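PDB 6KBC: CghA, which is a fungal, strand-rich protein built from two domains of the calycin clan, with the ligand WK1 held in a pocket. Local coordinates for residues Q14-S24 against K36-T44; S162-Q170 against W183-N191. All coordinates share one frame; numbering follows the deposited sequence.

Overall arrangement
Both contacts lie in the N-terminal calycin-clan domain, in series along the chain; their centres are about 27 Å apart and they do not touch. Interaction 1 sits towards the periphery, about 23 Å between its centre and that of the chain, with more touching residues exposed (8 of 19) than buried (5), and joins two parts of the long loop between strands 6-10 and 46-54. Interaction 2 lies deeper, at about 12 Å between centres, with 8 of 15 buried, and lays 162-170 along strand 181-200, which carries Trp-183 of the WK1 pocket. Backbone bonds, prolines and one indole N-H dominate the first; the second mixes ring-face packing with bridging waters and meets strands of the C-terminal half.

Interaction 1 (Q14-S24 against K36-T44); sequences QFLADTPIPGS and KWADKLSPT
The indole of Trp-37 takes Gly-23 on one face and has Ile-21 O and Lys-40 O at its edge. Gly-23 CA stands 3.8 Å from the centroid of the five-membered ring of Trp-37, a CH-pi contact in which the absence of a side chain lets the backbone come down onto the ring. At the edge, Trp-37 NE1 donates to Ile-21 O at 2.9 Å. That carbonyl oxygen lies in the indole plane, but NE1 stands 45° out of the carbonyl plane; a water donates to the same oxygen. Ile-21 swings CG1 between its backbone N and carbonyl carbon (chi1 63°), placing CG1 3.8 Å from Trp-37 CD1 while CD1 of Ile-21 continues to CB of Lys-40. The Phe-15 ring has CB of Leu-41 near its plane, at the edge, and also meets the ring of Phe-77.

Beside the Phe-15 ring the backbones pair. Leu-41 N donates to Phe-15 O at 2.9 Å, and Ala-17 N to Leu-41 O, also 2.9 Å. The chain of Lys-40 bends at chi2 and chi4, brings its CD beside Phe-15 O and delivers NZ to Gln-14 O at 2.6 Å. Pro-43 wedges in beyond: its CD is 3.4 Å from Thr-19 O, its CB faces the branch of Leu-16, and its ring crosses that of Pro-20 at about a right angle. At the far end Ser-24 N binds Lys-36 O at 2.8 Å; the ammonium of Lys-36 turns to Asn-32 and Ala-25 O.

Ser-42 OG accepts from Thr-44 N, an ST turn, and the Leu-16/Leu-41 pair is a single beta bridge; both lie within the long irregular connection between strands 6-10 and 46-54, which here doubles back on itself in the N-terminal calycin-clan domain.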
ATOM      1  N   GLN A  14       6.205 -25.358  12.186  1.00 63.23           N
ATOM      2  CA  GLN A  14       7.649 -25.216  12.329  1.00 63.49           C
ATOM      3  C   GLN A  14       8.229 -24.333  11.231  1.00 60.89           C
ATOM      4  O   GLN A  14       9.387 -24.496  10.849  1.00 61.96           O
ATOM      5  CB  GLN A  14       8.340 -26.583  12.334  1.00 68.81           C
ATOM      6  CG  GLN A  14       7.835 -27.561  13.391  1.00 70.83           C
ATOM      7  CD  GLN A  14       8.246 -27.169  14.803  1.00 76.50           C
ATOM      8  OE1 GLN A  14       7.429 -27.165  15.727  1.00 79.31           O
ATOM      9  NE2 GLN A  14       9.525 -26.850  14.978  1.00 74.63           N
ATOM     10  N   PHE A  15       7.440 -23.384  10.719  1.00 58.43           N
ATOM     11  CA  PHE A  15       7.904 -22.506   9.648  1.00 58.52           C
ATOM     12  C   PHE A  15       8.725 -21.332  10.169  1.00 52.10           C
ATOM     13  O   PHE A  15       9.455 -20.704   9.394  1.00 53.77           O
ATOM     14  CB  PHE A  15       6.707 -21.985   8.838  1.00 53.32           C
ATOM     15  CG  PHE A  15       5.705 -21.193   9.651  1.00 49.82           C
ATOM     16  CD1 PHE A  15       5.977 -19.887  10.042  1.00 50.46           C
ATOM     17  CD2 PHE A  15       4.504 -21.758  10.035  1.00 52.28           C
ATOM     18  CE1 PHE A  15       5.068 -19.163  10.788  1.00 48.39           C
ATOM     19  CE2 PHE A  15       3.588 -21.036  10.786  1.00 53.47           C
ATOM     20  CZ  PHE A  15       3.873 -19.736  11.162  1.00 51.50           C
ATOM     21  N   LEU A  16       8.605 -21.019  11.455  1.00 53.86           N
ATOM     22  CA  LEU A  16       9.282 -19.871  12.039  1.00 55.02           C
ATOM     23  C   LEU A  16      10.725 -20.217  12.385  1.00 57.50           C
ATOM     24  O   LEU A  16      11.010 -21.297  12.907  1.00 60.58           O
ATOM     25  CB  LEU A  16       8.531 -19.417  13.291  1.00 51.61           C
ATOM     26  CG  LEU A  16       8.589 -17.958  13.733  1.00 53.03           C
ATOM     27  CD1 LEU A  16       7.971 -17.043  12.690  1.00 49.35           C
ATOM     28  CD2 LEU A  16       7.853 -17.817  15.055  1.00 50.65           C
ATOM     29  N   ALA A  17      11.638 -19.300  12.081  1.00 54.71           N
ATOM     30  CA  ALA A  17      13.012 -19.478  12.522  1.00 56.80           C
ATOM     31  C   ALA A  17      13.114 -19.277  14.033  1.00 60.29           C
ATOM     32  O   ALA A  17      12.228 -18.705  14.677  1.00 58.04           O
ATOM     33  CB  ALA A  17      13.946 -18.512  11.797  1.00 56.57           C
ATOM     34  N   ASP A  18      14.215 -19.770  14.601  1.00 66.05           N
ATOM     35  CA  ASP A  18      14.426 -19.659  16.041  1.00 65.72           C
ATOM     36  C   ASP A  18      14.845 -18.245  16.427  1.00 63.77           C
ATOM     37  O   ASP A  18      14.333 -17.683  17.402  1.00 63.00           O
ATOM     38  CB  ASP A  18      15.472 -20.685  16.487  1.00 71.75           C
ATOM     39  CG  ASP A  18      15.578 -20.809  18.002  1.00 82.83           C
ATOM     40  OD1 ASP A  18      15.445 -19.793  18.719  1.00 83.19           O
ATOM     41  OD2 ASP A  18      15.800 -21.941  18.483  1.00 90.56           O
ATOM     42  N   THR A  19      15.769 -17.665  15.679  1.00 64.88           N
ATOM     43  CA  THR A  19      16.224 -16.299  15.859  1.00 63.55           C
ATOM     44  C   THR A  19      15.826 -15.476  14.642  1.00 60.11           C
ATOM     45  O   THR A  19      15.531 -16.030  13.576  1.00 57.04           O
ATOM     46  CB  THR A  19      17.748 -16.250  16.027  1.00 62.35           C
ATOM     47  OG1 THR A  19      18.364 -16.697  14.815  1.00 57.09           O
ATOM     48  CG2 THR A  19      18.180 -17.167  17.156  1.00 61.97           C
ATOM     49  N   PRO A  20      15.781 -14.152  14.770  1.00 58.51           N
ATOM     50  CA  PRO A  20      15.730 -13.316  13.565  1.00 56.19           C
ATOM     51  C   PRO A  20      16.897 -13.649  12.649  1.00 54.90           C
ATOM     52  O   PRO A  20      18.061 -13.556  13.038  1.00 63.85           O
ATOM     53  CB  PRO A  20      15.816 -11.886  14.112  1.00 53.78           C
ATOM     54  CG  PRO A  20      16.099 -12.002  15.574  1.00 58.88           C
ATOM     55  CD  PRO A  20      15.662 -13.362  16.006  1.00 58.35           C
ATOM     56  N   ILE A  21      16.574 -14.086  11.437  1.00 53.69           N
ATOM     57  CA  ILE A  21      17.578 -14.457  10.443  1.00 52.47           C
ATOM     58  C   ILE A  21      17.497 -13.439   9.312  1.00 54.41           C
ATOM     59  O   ILE A  21      16.441 -12.814   9.126  1.00 51.31           O
ATOM     60  CB  ILE A  21      17.364 -15.894   9.931  1.00 55.83           C
ATOM     61  CG1 ILE A  21      16.018 -16.019   9.218  1.00 51.93           C
ATOM     62  CG2 ILE A  21      17.481 -16.908  11.074  1.00 58.95           C
ATOM     63  CD1 ILE A  21      15.645 -17.447   8.865  1.00 50.75           C
ATOM     64  N   PRO A  22      18.558 -13.222   8.537  1.00 52.33           N
ATOM     65  CA  PRO A  22      18.464 -12.234   7.462  1.00 51.16           C
ATOM     66  C   PRO A  22      17.575 -12.725   6.334  1.00 53.09           C
ATOM     67  O   PRO A  22      17.454 -13.926   6.080  1.00 50.67           O
ATOM     68  CB  PRO A  22      19.915 -12.060   6.991  1.00 51.23           C
ATOM     69  CG  PRO A  22      20.702 -13.170   7.617  1.00 58.06           C
ATOM     70  CD  PRO A  22      19.795 -14.020   8.450  1.00 53.24           C
ATOM     71  N   GLY A  23      16.929 -11.772   5.663  1.00 46.07           N
ATOM     72  CA  GLY A  23      16.257 -12.072   4.422  1.00 44.51           C
ATOM     73  C   GLY A  23      17.196 -11.924   3.245  1.00 42.76           C
ATOM     74  O   GLY A  23      18.263 -11.323   3.357  1.00 40.08           O
ATOM     75  N   SER A  24      16.802 -12.483   2.104  1.00 39.60           N
ATOM     76  CA  SER A  24      17.644 -12.312   0.934  1.00 37.19           C
ATOM     77  C   SER A  24      17.636 -10.847   0.495  1.00 40.28           C
ATOM     78  O   SER A  24      16.827 -10.034   0.954  1.00 39.79           O
ATOM     79  CB  SER A  24      17.188 -13.225  -0.202  1.00 42.05           C
ATOM     80  OG  SER A  24      15.926 -12.829  -0.696  1.00 45.81           O
ATOM     81  N   LYS A  36      11.484 -12.924   0.571  1.00 39.83           N
ATOM     82  CA  LYS A  36      12.848 -12.720   1.038  1.00 39.47           C
ATOM     83  C   LYS A  36      13.209 -13.658   2.176  1.00 35.30           C
ATOM     84  O   LYS A  36      14.399 -13.843   2.455  1.00 38.69           O
ATOM     85  CB  LYS A  36      13.036 -11.263   1.472  1.00 38.51           C
ATOM     86  CG  LYS A  36      12.837 -10.272   0.325  1.00 35.28           C
ATOM     87  CD  LYS A  36      13.735 -10.603  -0.850  1.00 40.11           C
ATOM     88  CE  LYS A  36      13.537  -9.632  -1.982  1.00 38.11           C
ATOM     89  NZ  LYS A  36      14.372  -9.952  -3.177  1.00 35.42           N
ATOM     90  N   TRP A  37      12.213 -14.229   2.848  1.00 35.74           N
ATOM     91  CA  TRP A  37      12.396 -15.322   3.802  1.00 42.14           C
ATOM     92  C   TRP A  37      11.792 -16.570   3.159  1.00 42.78           C
ATOM     93  O   TRP A  37      10.647 -16.941   3.419  1.00 44.51           O
ATOM     94  CB  TRP A  37      11.763 -14.991   5.157  1.00 41.11           C
ATOM     95  CG  TRP A  37      12.592 -14.014   5.937  1.00 45.96           C
ATOM     96  CD1 TRP A  37      13.565 -14.308   6.851  1.00 44.33           C
ATOM     97  CD2 TRP A  37      12.578 -12.585   5.812  1.00 43.10           C
ATOM     98  NE1 TRP A  37      14.133 -13.153   7.324  1.00 45.47           N
ATOM     99  CE2 TRP A  37      13.548 -12.080   6.703  1.00 44.61           C
ATOM    100  CE3 TRP A  37      11.829 -11.683   5.044  1.00 43.76           C
ATOM    101  CZ2 TRP A  37      13.789 -10.711   6.851  1.00 45.74           C
ATOM    102  CZ3 TRP A  37      12.066 -10.315   5.197  1.00 39.82           C
ATOM    103  CH2 TRP A  37      13.040  -9.847   6.091  1.00 43.36           C
ATOM    104  N   ALA A  38      12.590 -17.222   2.306  1.00 43.41           N
ATOM    105  CA  ALA A  38      12.065 -18.269   1.429  1.00 47.65           C
ATOM    106  C   ALA A  38      11.738 -19.548   2.195  1.00 50.92           C
ATOM    107  O   ALA A  38      10.678 -20.147   1.989  1.00 52.17           O
ATOM    108  CB  ALA A  38      13.060 -18.553   0.305  1.00 46.53           C
ATOM    109  N   ASP A  39      12.630 -19.986   3.084  1.00 52.40           N
ATOM    110  CA  ASP A  39      12.474 -21.293   3.714  1.00 53.17           C
ATOM    111  C   ASP A  39      11.929 -21.212   5.135  1.00 53.41           C
ATOM    112  O   ASP A  39      10.956 -21.900   5.463  1.00 56.37           O
ATOM    113  CB  ASP A  39      13.812 -22.040   3.700  1.00 56.78           C
ATOM    114  CG  ASP A  39      14.225 -22.453   2.297  1.00 62.63           C
ATOM    115  OD1 ASP A  39      13.447 -23.173   1.633  1.00 63.77           O
ATOM    116  OD2 ASP A  39      15.304 -22.019   1.839  1.00 67.09           O
ATOM    117  N   LYS A  40      12.542 -20.398   5.989  1.00 51.25           N
ATOM    118  CA  LYS A  40      12.057 -20.154   7.337  1.00 49.53           C
ATOM    119  C   LYS A  40      11.741 -18.669   7.464  1.00 47.77           C
ATOM    120  O   LYS A  40      12.426 -17.827   6.878  1.00 43.25           O
ATOM    121  CB  LYS A  40      13.101 -20.557   8.394  1.00 52.68           C
ATOM    122  CG  LYS A  40      13.211 -22.059   8.685  1.00 58.18           C
ATOM    123  CD  LYS A  40      11.919 -22.723   9.147  1.00 61.09           C
ATOM    124  CE  LYS A  40      12.209 -24.143   9.639  1.00 64.74           C
ATOM    125  NZ  LYS A  40      11.192 -25.128   9.156  1.00 65.15           N
ATOM    126  N   LEU A  41      10.703 -18.341   8.223  1.00 45.93           N
ATOM    127  CA  LEU A  41      10.292 -16.953   8.386  1.00 46.48           C
ATOM    128  C   LEU A  41      10.850 -16.415   9.699  1.00 47.74           C
ATOM    129  O   LEU A  41      10.580 -16.972  10.769  1.00 46.69           O
ATOM    130  CB  LEU A  41       8.770 -16.812   8.339  1.00 45.88           C
ATOM    131  CG  LEU A  41       8.234 -15.378   8.487  1.00 43.34           C
ATOM    132  CD1 LEU A  41       8.583 -14.509   7.276  1.00 41.54           C
ATOM    133  CD2 LEU A  41       6.733 -15.392   8.725  1.00 39.33           C
ATOM    134  N   SER A  42      11.630 -15.343   9.606  1.00 46.48           N
ATOM    135  CA  SER A  42      12.136 -14.684  10.799  1.00 46.21           C
ATOM    136  C   SER A  42      10.978 -14.277  11.705  1.00 45.62           C
ATOM    137  O   SER A  42       9.938 -13.814  11.220  1.00 42.99           O
ATOM    138  CB  SER A  42      12.963 -13.453  10.429  1.00 46.45           C
ATOM    139  OG  SER A  42      13.163 -12.626  11.565  1.00 45.87           O
ATOM    140  N   PRO A  43      11.116 -14.435  13.023  1.00 47.80           N
ATOM    141  CA  PRO A  43      10.012 -14.078  13.926  1.00 46.22           C
ATOM    142  C   PRO A  43       9.782 -12.579  14.057  1.00 41.43           C
ATOM    143  O   PRO A  43       8.807 -12.183  14.702  1.00 41.64           O
ATOM    144  CB  PRO A  43      10.445 -14.689  15.266  1.00 45.77           C
ATOM    145  CG  PRO A  43      11.934 -14.714  15.193  1.00 49.82           C
ATOM    146  CD  PRO A  43      12.275 -14.981  13.747  1.00 50.24           C
ATOM    147  N   THR A  44      10.639 -11.735  13.484  1.00 39.64           N
ATOM    148  CA  THR A  44      10.411 -10.293  13.497  1.00 42.08           C
ATOM    149  C   THR A  44      10.231  -9.732  12.096  1.00 43.05           C
ATOM    150  O   THR A  44      10.221  -8.505  11.928  1.00 39.49           O
ATOM    151  CB  THR A  44      11.563  -9.550  14.175  1.00 39.85           C
ATOM    152  OG1 THR A  44      12.764  -9.772  13.430  1.00 40.63           O
ATOM    153  CG2 THR A  44      11.745 -10.038  15.609  1.00 40.57           C
TER
HETATM  154  O   HOH W   1      14.417 -10.714  10.562  1.00 42.43           O

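Interaction 2 (S162-Q170 against W183-N191); sequences SLGYPTLPQ and WFRPIAMAN
Tyr-165 lies alongside Met-189, both side chains pointing the same way, and can be followed atom by atom. Its CB rests 3.9 Å from Ala-188 CB. With CG anti to the carbonyl carbon (chi1 -74°), the ring is brought flat over Met-189: all its carbons face the methionine CB, which is offset toward the CD2-CE2 rim, CE2 closest at 3.4 Å, and the CB lies 16° off the ring normal in a CH-pi contact. Farther out, CZ is 3.5 Å from Met-189 CG, and the hydroxyl OH passes near that same CG. Leu-163 CD1 packs on Met-189 CG too, while its CD2 leans on the amide oxygen of Asn-191. The Tyr-165 ring also meets that of Tyr-276 on strand 269-277.

Strands 154-162 and 181-200 are antiparallel neighbours in the N-terminal calycin-clan domain, and 162-170 is the connection leaving the first. Ser-162 and Ala-190 form an antiparallel non-hydrogen-bonded pair, Leu-163 N donates almost straight to Met-189 O at 2.8 Å, and Ser-162 OG takes the N-H of Gly-164 in an ST turn. A water held by Tyr-165 N also donates to Met-189 O. Beyond it strand 181-200 turns a corner at 186-188, and waters bridge Tyr-165 O to Ala-188 N and Thr-167 O to Arg-185 N.

Thr-167 CG2 comes within 3.4 Å of Pro-186 O. Its OG1 accepts from a water that receives the N-H of Arg-185 NE; Arg-185 NH1 goes on to Asn-272 O. Last, Pro-169 CG sits over the centre of the Phe-184 ring, 3.8 Å from its centroid, a CH-pi contact.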
ATOM      1  N   SER A 162      -1.223  -3.455 -16.282  1.00 27.98           N
ATOM      2  CA  SER A 162      -0.289  -2.377 -15.995  1.00 28.90           C
ATOM      3  C   SER A 162      -0.311  -1.336 -17.097  1.00 30.40           C
ATOM      4  O   SER A 162      -0.377  -1.662 -18.284  1.00 27.29           O
ATOM      5  CB  SER A 162       1.132  -2.919 -15.834  1.00 30.74           C
ATOM      6  OG  SER A 162       2.029  -1.847 -15.598  1.00 32.58           O
ATOM      7  N   LEU A 163      -0.264  -0.065 -16.702  1.00 26.19           N
ATOM      8  CA  LEU A 163      -0.115   0.979 -17.700  1.00 27.19           C
ATOM      9  C   LEU A 163       1.342   1.193 -18.094  1.00 27.80           C
ATOM     10  O   LEU A 163       1.624   2.074 -18.914  1.00 29.77           O
ATOM     11  CB  LEU A 163      -0.744   2.277 -17.189  1.00 27.95           C
ATOM     12  CG  LEU A 163      -2.248   2.134 -16.888  1.00 28.88           C
ATOM     13  CD1 LEU A 163      -2.917   3.480 -16.722  1.00 28.89           C
ATOM     14  CD2 LEU A 163      -2.958   1.324 -18.003  1.00 30.14           C
ATOM     15  N   GLY A 164       2.262   0.409 -17.534  1.00 27.60           N
ATOM     16  CA  GLY A 164       3.665   0.492 -17.913  1.00 29.71           C
ATOM     17  C   GLY A 164       4.408   1.697 -17.375  1.00 31.05           C
ATOM     18  O   GLY A 164       5.383   2.144 -17.994  1.00 27.03           O
ATOM     19  N   TYR A 165       3.954   2.257 -16.247  1.00 27.09           N
ATOM     20  CA  TYR A 165       4.652   3.377 -15.638  1.00 25.83           C
ATOM     21  C   TYR A 165       6.021   2.920 -15.137  1.00 24.77           C
ATOM     22  O   TYR A 165       6.130   1.851 -14.533  1.00 24.57           O
ATOM     23  CB  TYR A 165       3.873   3.924 -14.437  1.00 26.04           C
ATOM     24  CG  TYR A 165       2.625   4.731 -14.708  1.00 26.01           C
ATOM     25  CD1 TYR A 165       1.897   4.592 -15.897  1.00 25.85           C
ATOM     26  CD2 TYR A 165       2.143   5.599 -13.736  1.00 26.53           C
ATOM     27  CE1 TYR A 165       0.743   5.332 -16.110  1.00 29.01           C
ATOM     28  CE2 TYR A 165       1.006   6.325 -13.935  1.00 25.08           C
ATOM     29  CZ  TYR A 165       0.307   6.195 -15.114  1.00 25.82           C
ATOM     30  OH  TYR A 165      -0.827   6.946 -15.265  1.00 26.13           O
ATOM     31  N   PRO A 166       7.064   3.724 -15.321  1.00 26.38           N
ATOM     32  CA  PRO A 166       8.353   3.408 -14.692  1.00 30.82           C
ATOM     33  C   PRO A 166       8.216   3.386 -13.178  1.00 29.34           C
ATOM     34  O   PRO A 166       7.589   4.265 -12.585  1.00 28.45           O
ATOM     35  CB  PRO A 166       9.265   4.551 -15.157  1.00 32.96           C
ATOM     36  CG  PRO A 166       8.339   5.666 -15.505  1.00 31.95           C
ATOM     37  CD  PRO A 166       7.090   5.011 -16.037  1.00 31.08           C
ATOM     38  N   THR A 167       8.814   2.375 -12.544  1.00 25.32           N
ATOM     39  CA  THR A 167       8.575   2.194 -11.115  1.00 28.34           C
ATOM     40  C   THR A 167       9.637   1.390 -10.370  1.00 30.25           C
ATOM     41  O   THR A 167       9.767   1.518  -9.147  1.00 29.06           O
ATOM     42  CB  THR A 167       7.217   1.511 -10.918  1.00 29.34           C
ATOM     43  OG1 THR A 167       6.886   1.498  -9.522  1.00 25.91           O
ATOM     44  CG2 THR A 167       7.252   0.065 -11.444  1.00 24.20           C
ATOM     45  N   LEU A 168      10.382   0.529 -11.076  1.00 28.79           N
ATOM     46  CA  LEU A 168      11.127  -0.471 -10.313  1.00 29.03           C
ATOM     47  C   LEU A 168      12.376   0.162  -9.696  1.00 28.15           C
ATOM     48  O   LEU A 168      13.005   1.026 -10.314  1.00 25.65           O
ATOM     49  CB  LEU A 168      11.504  -1.658 -11.212  1.00 29.64           C
ATOM     50  CG  LEU A 168      10.301  -2.498 -11.683  1.00 31.42           C
ATOM     51  CD1 LEU A 168      10.694  -3.547 -12.747  1.00 33.17           C
ATOM     52  CD2 LEU A 168       9.620  -3.194 -10.506  1.00 28.29           C
ATOM     53  N   PRO A 169      12.735  -0.221  -8.469  1.00 27.00           N
ATOM     54  CA  PRO A 169      13.923   0.362  -7.843  1.00 29.42           C
ATOM     55  C   PRO A 169      15.186  -0.165  -8.498  1.00 36.22           C
ATOM     56  O   PRO A 169      15.302  -1.352  -8.822  1.00 31.75           O
ATOM     57  CB  PRO A 169      13.819  -0.091  -6.385  1.00 29.22           C
ATOM     58  CG  PRO A 169      13.071  -1.375  -6.462  1.00 28.24           C
ATOM     59  CD  PRO A 169      12.082  -1.209  -7.595  1.00 28.05           C
ATOM     60  N   GLN A 170      16.139   0.737  -8.684  1.00 36.19           N
ATOM     61  CA  GLN A 170      17.372   0.438  -9.388  1.00 33.56           C
ATOM     62  C   GLN A 170      18.516   0.140  -8.430  1.00 38.49           C
ATOM     63  O   GLN A 170      19.638  -0.123  -8.877  1.00 38.04           O
ATOM     64  CB  GLN A 170      17.736   1.612 -10.293  1.00 32.43           C
ATOM     65  CG  GLN A 170      16.694   1.984 -11.373  1.00 35.40           C
ATOM     66  CD  GLN A 170      16.226   0.810 -12.230  1.00 42.38           C
ATOM     67  OE1 GLN A 170      15.218   0.159 -11.935  1.00 39.55           O
ATOM     68  NE2 GLN A 170      16.979   0.518 -13.287  1.00 43.65           N
ATOM     69  N   TRP A 183       9.505  -0.816   0.830  1.00 24.77           N
ATOM     70  CA  TRP A 183       8.156  -0.714   0.301  1.00 23.98           C
ATOM     71  C   TRP A 183       8.273   0.032  -1.013  1.00 25.40           C
ATOM     72  O   TRP A 183       8.751   1.167  -1.047  1.00 25.09           O
ATOM     73  CB  TRP A 183       7.210   0.011   1.260  1.00 27.59           C
ATOM     74  CG  TRP A 183       5.818   0.080   0.734  1.00 23.17           C
ATOM     75  CD1 TRP A 183       5.390   0.752  -0.380  1.00 25.16           C
ATOM     76  CD2 TRP A 183       4.668  -0.559   1.282  1.00 24.06           C
ATOM     77  NE1 TRP A 183       4.041   0.571  -0.548  1.00 24.69           N
ATOM     78  CE2 TRP A 183       3.573  -0.226   0.459  1.00 24.80           C
ATOM     79  CE3 TRP A 183       4.450  -1.363   2.400  1.00 27.04           C
ATOM     80  CZ2 TRP A 183       2.288  -0.692   0.707  1.00 29.77           C
ATOM     81  CZ3 TRP A 183       3.180  -1.819   2.645  1.00 32.60           C
ATOM     82  CH2 TRP A 183       2.112  -1.493   1.796  1.00 29.83           C
ATOM     83  N   PHE A 184       7.867  -0.606  -2.100  1.00 22.84           N
ATOM     84  CA  PHE A 184       7.878   0.064  -3.382  1.00 21.60           C
ATOM     85  C   PHE A 184       6.787  -0.583  -4.229  1.00 21.88           C
ATOM     86  O   PHE A 184       6.030  -1.433  -3.750  1.00 25.51           O
ATOM     87  CB  PHE A 184       9.276  -0.004  -4.011  1.00 26.22           C
ATOM     88  CG  PHE A 184       9.759  -1.405  -4.223  1.00 29.29           C
ATOM     89  CD1 PHE A 184      10.452  -2.075  -3.214  1.00 29.86           C
ATOM     90  CD2 PHE A 184       9.485  -2.071  -5.406  1.00 29.01           C
ATOM     91  CE1 PHE A 184      10.871  -3.386  -3.392  1.00 30.50           C
ATOM     92  CE2 PHE A 184       9.910  -3.375  -5.597  1.00 31.35           C
ATOM     93  CZ  PHE A 184      10.604  -4.032  -4.595  1.00 29.86           C
ATOM     94  N   ARG A 185       6.712  -0.196  -5.492  1.00 23.34           N
ATOM     95  CA  ARG A 185       5.546  -0.525  -6.306  1.00 22.43           C
ATOM     96  C   ARG A 185       5.957  -1.298  -7.549  1.00 22.96           C
ATOM     97  O   ARG A 185       6.364  -0.694  -8.558  1.00 25.46           O
ATOM     98  CB  ARG A 185       4.794   0.755  -6.665  1.00 21.85           C
ATOM     99  CG  ARG A 185       4.149   1.374  -5.418  1.00 22.36           C
ATOM    100  CD  ARG A 185       3.766   2.829  -5.613  1.00 20.35           C
ATOM    101  NE  ARG A 185       4.935   3.681  -5.746  1.00 26.55           N
ATOM    102  CZ  ARG A 185       5.605   4.199  -4.719  1.00 22.79           C
ATOM    103  NH1 ARG A 185       5.206   3.960  -3.477  1.00 21.24           N
ATOM    104  NH2 ARG A 185       6.668   4.953  -4.946  1.00 22.57           N
ATOM    105  N   PRO A 186       5.867  -2.624  -7.528  1.00 23.15           N
ATOM    106  CA  PRO A 186       6.142  -3.393  -8.754  1.00 24.42           C
ATOM    107  C   PRO A 186       5.262  -2.981  -9.917  1.00 27.14           C
ATOM    108  O   PRO A 186       5.719  -2.987 -11.069  1.00 27.82           O
ATOM    109  CB  PRO A 186       5.879  -4.835  -8.315  1.00 23.70           C
ATOM    110  CG  PRO A 186       6.231  -4.830  -6.861  1.00 24.08           C
ATOM    111  CD  PRO A 186       5.673  -3.506  -6.363  1.00 20.71           C
ATOM    112  N   ILE A 187       4.006  -2.624  -9.657  1.00 24.25           N
ATOM    113  CA  ILE A 187       3.158  -2.008 -10.667  1.00 24.66           C
ATOM    114  C   ILE A 187       2.595  -0.720 -10.089  1.00 23.03           C
ATOM    115  O   ILE A 187       1.735  -0.754  -9.196  1.00 21.80           O
ATOM    116  CB  ILE A 187       2.030  -2.927 -11.143  1.00 27.61           C
ATOM    117  CG1 ILE A 187       2.611  -4.232 -11.689  1.00 29.58           C
ATOM    118  CG2 ILE A 187       1.227  -2.207 -12.196  1.00 24.70           C
ATOM    119  CD1 ILE A 187       1.577  -5.325 -11.855  1.00 28.32           C
ATOM    120  N   ALA A 188       3.072   0.407 -10.611  1.00 24.67           N
ATOM    121  CA  ALA A 188       2.711   1.714 -10.084  1.00 26.80           C
ATOM    122  C   ALA A 188       1.261   2.049 -10.392  1.00 29.00           C
ATOM    123  O   ALA A 188       0.561   2.626  -9.549  1.00 24.62           O
ATOM    124  CB  ALA A 188       3.641   2.774 -10.674  1.00 24.20           C
ATOM    125  N   MET A 189       0.793   1.700 -11.595  1.00 23.48           N
ATOM    126  CA  MET A 189      -0.523   2.126 -12.056  1.00 22.43           C
ATOM    127  C   MET A 189      -1.061   1.092 -13.037  1.00 27.71           C
ATOM    128  O   MET A 189      -0.354   0.688 -13.968  1.00 25.65           O
ATOM    129  CB  MET A 189      -0.438   3.495 -12.735  1.00 22.98           C
ATOM    130  CG  MET A 189      -1.769   4.059 -13.203  1.00 25.79           C
ATOM    131  SD  MET A 189      -3.008   4.154 -11.895  1.00 25.74           S
ATOM    132  CE  MET A 189      -4.089   5.321 -12.746  1.00 27.30           C
ATOM    133  N   ALA A 190      -2.308   0.681 -12.842  1.00 26.15           N
ATOM    134  CA  ALA A 190      -2.912  -0.329 -13.697  1.00 27.37           C
ATOM    135  C   ALA A 190      -4.380  -0.003 -13.911  1.00 30.67           C
ATOM    136  O   ALA A 190      -5.038   0.558 -13.028  1.00 26.83           O
ATOM    137  CB  ALA A 190      -2.780  -1.721 -13.076  1.00 26.49           C
ATOM    138  N   ASN A 191      -4.892  -0.341 -15.099  1.00 28.64           N
ATOM    139  CA  ASN A 191      -6.331  -0.520 -15.235  1.00 27.14           C
ATOM    140  C   ASN A 191      -6.747  -1.676 -14.357  1.00 25.79           C
ATOM    141  O   ASN A 191      -6.156  -2.755 -14.416  1.00 28.63           O
ATOM    142  CB  ASN A 191      -6.747  -0.826 -16.681  1.00 32.17           C
ATOM    143  CG  ASN A 191      -6.551   0.336 -17.597  1.00 39.36           C
ATOM    144  OD1 ASN A 191      -6.065   0.176 -18.718  1.00 52.73           O
ATOM    145  ND2 ASN A 191      -6.915   1.528 -17.133  1.00 42.86           N
TER
HETATM  146  O   HOH W   2       2.310   1.043 -14.220  1.00 23.72           O
HETATM  147  O   HOH W   3       4.626   0.184 -13.241  1.00 27.88           O
HETATM  148  O   HOH W   4       8.199   1.620  -6.758  1.00 26.75           O
HETATM  149  O   HOH W   5       6.400   4.043  -8.203  1.00 27.33           O